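Transcriptional regulator, LYSR family (Neisseria meningitidis, PDB 4AB5) probably regulates transcription of methionine biosynthesis genes as a MetR-like DNA-binding protein, of which this chain is the regulatory domain. Local coordinates at residues 58-63 / 200-205. Sequence-based numbering, arbitrary orientation.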
loop_
_atom_site.group_PDB
_atom_site.type_symbol
_atom_site.label_atom_id
_atom_site.label_comp_id
_atom_site.label_asym_id
_atom_site.label_seq_id
_atom_site.Cartn_x
_atom_site.Cartn_y
_atom_site.Cartn_z
ATOM N N ALA B 58 21.953 -2.045 -6.726
ATOM C CA ALA B 58 20.947 -1.123 -7.271
ATOM C C ALA B 58 21.628 -0.105 -8.195
ATOM O O ALA B 58 22.813 0.180 -8.019
ATOM C CB ALA B 58 20.213 -0.403 -6.143
ATOM N N ASP B 59 20.873 0.448 -9.166
ATOM C CA ASP B 59 21.376 1.409 -10.163
ATOM C C ASP B 59 20.902 2.853 -9.931
ATOM O O ASP B 59 21.590 3.794 -10.338
ATOM C CB ASP B 59 21.051 0.933 -11.586
ATOM C CG ASP B 59 21.398 -0.522 -11.825
ATOM O OD1 ASP B 59 22.590 -0.821 -12.043
ATOM O OD2 ASP B 59 20.479 -1.369 -11.762
ATOM N N LEU B 60 19.764 3.026 -9.245
ATOM C CA LEU B 60 19.216 4.338 -8.902
ATOM C C LEU B 60 18.493 4.248 -7.559
ATOM O O LEU B 60 17.774 3.273 -7.315
ATOM C CB LEU B 60 18.284 4.849 -10.007
ATOM C CG LEU B 60 17.850 6.312 -9.971
ATOM C CD1 LEU B 60 17.757 6.865 -11.375
ATOM C CD2 LEU B 60 16.487 6.467 -9.292
ATOM N N ALA B 61 18.695 5.263 -6.688
ATOM C CA ALA B 61 18.065 5.321 -5.375
ATOM C C ALA B 61 17.275 6.611 -5.149
ATOM O O ALA B 61 17.760 7.693 -5.479
ATOM C CB ALA B 61 19.108 5.148 -4.281
ATOM N N ILE B 62 16.054 6.487 -4.584
ATOM C CA ILE B 62 15.204 7.624 -4.221
ATOM C C ILE B 62 15.574 7.949 -2.772
ATOM O O ILE B 62 15.442 7.089 -1.890
ATOM C CB ILE B 62 13.684 7.319 -4.413
ATOM C CG1 ILE B 62 13.341 6.862 -5.865
ATOM C CG2 ILE B 62 12.785 8.473 -3.932
ATOM C CD1 ILE B 62 13.735 7.833 -7.094
ATOM N N VAL B 63 16.115 9.165 -2.544
ATOM C CA VAL B 63 16.598 9.600 -1.233
ATOM C C VAL B 63 16.036 10.966 -0.783
ATOM O O VAL B 63 15.718 11.809 -1.624
ATOM C CB VAL B 63 18.153 9.534 -1.150
ATOM C CG1 VAL B 63 18.660 8.086 -1.200
ATOM C CG2 VAL B 63 18.819 10.395 -2.231
ATOM N N ASN B 200 16.978 9.991 -18.072
ATOM C CA ASN B 200 15.630 10.093 -18.607
ATOM C C ASN B 200 14.575 9.609 -17.604
ATOM O O ASN B 200 13.466 10.146 -17.594
ATOM C CB ASN B 200 15.521 9.431 -19.977
ATOM C CG ASN B 200 14.186 9.609 -20.628
ATOM O OD1 ASN B 200 13.718 10.717 -20.920
ATOM N ND2 ASN B 200 13.513 8.504 -20.789
ATOM N N PHE B 201 14.923 8.640 -16.727
ATOM C CA PHE B 201 13.989 8.181 -15.694
ATOM C C PHE B 201 13.710 9.305 -14.688
ATOM O O PHE B 201 12.576 9.457 -14.238
ATOM C CB PHE B 201 14.488 6.917 -14.973
ATOM C CG PHE B 201 13.470 6.315 -14.032
ATOM C CD1 PHE B 201 12.250 5.850 -14.507
ATOM C CD2 PHE B 201 13.740 6.201 -12.672
ATOM C CE1 PHE B 201 11.311 5.290 -13.634
ATOM C CE2 PHE B 201 12.801 5.634 -11.796
ATOM C CZ PHE B 201 11.588 5.195 -12.279
ATOM N N CYS B 202 14.739 10.112 -14.377
ATOM C CA CYS B 202 14.628 11.250 -13.461
ATOM C C CYS B 202 13.813 12.377 -14.058
ATOM O O CYS B 202 13.019 12.994 -13.339
ATOM C CB CYS B 202 15.996 11.725 -13.014
ATOM S SG CYS B 202 16.980 10.443 -12.210
ATOM N N GLN B 203 13.966 12.626 -15.375
ATOM C CA GLN B 203 13.162 13.653 -16.038
ATOM C C GLN B 203 11.692 13.245 -16.173
ATOM O O GLN B 203 10.832 14.118 -16.117
ATOM C CB GLN B 203 13.793 14.224 -17.322
ATOM C CG GLN B 203 13.903 13.283 -18.507
ATOM C CD GLN B 203 14.662 13.909 -19.654
ATOM O OE1 GLN B 203 14.261 14.939 -20.213
ATOM N NE2 GLN B 203 15.773 13.296 -20.042
ATOM N N ILE B 204 11.408 11.916 -16.245
ATOM C CA ILE B 204 10.054 11.347 -16.273
ATOM C C ILE B 204 9.410 11.574 -14.905
ATOM O O ILE B 204 8.288 12.076 -14.855
ATOM C CB ILE B 204 10.057 9.850 -16.723
ATOM C CG1 ILE B 204 10.294 9.721 -18.254
ATOM C CG2 ILE B 204 8.766 9.107 -16.312
ATOM C CD1 ILE B 204 10.748 8.279 -18.754
ATOM N N ILE B 205 10.135 11.255 -13.799
ATOM C CA ILE B 205 9.672 11.454 -12.412
ATOM C C ILE B 205 9.288 12.936 -12.195
ATOM O O ILE B 205 8.225 13.212 -11.631
ATOM C CB ILE B 205 10.748 10.983 -11.383
ATOM C CG1 ILE B 205 10.892 9.437 -11.331
ATOM C CG2 ILE B 205 10.504 11.567 -9.987
ATOM C CD1 ILE B 205 12.224 8.933 -10.561
#
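L60 turns its CG anti to the backbone N (chi1 -167°), and C202 holds its SG anti to its own carbonyl carbon (chi1 -58°). These first torsions direct both side chains into the layer between strand and helix, where L60 CD1 lies 3.8 Å from C202 SG. The same methyl lies at the edge of the F201 ring, near its plane, with L60 CD1 4.3 Å from F201 CD2. L60 thus reaches two neighbouring helix side chains through one branch. Further along, I62 and I205 meet tip to tip, their CD1 atoms 3.9 Å apart. Within the helix, I205 CG1 sits over one face of the F201 ring, offset toward the rim. F30 of helix 20-33 packs edge-to-face with F201, and W22 of that helix touches both I62 and I205. No hydrogen bond joins the two segments. The contact is wholly apolar and buried. Strand 60-63 and helix segment 200-205 run in roughly the same direction, with 33° between their axes and 11.2 Å at closest approach. Strand 60-63 pairs in parallel with strand 8-13 and antiparallel with strand 171-189. The helix packs against this sheet, as expected in the alpha/beta periplasmic-binding-protein-like fold of LysR regulatory domains.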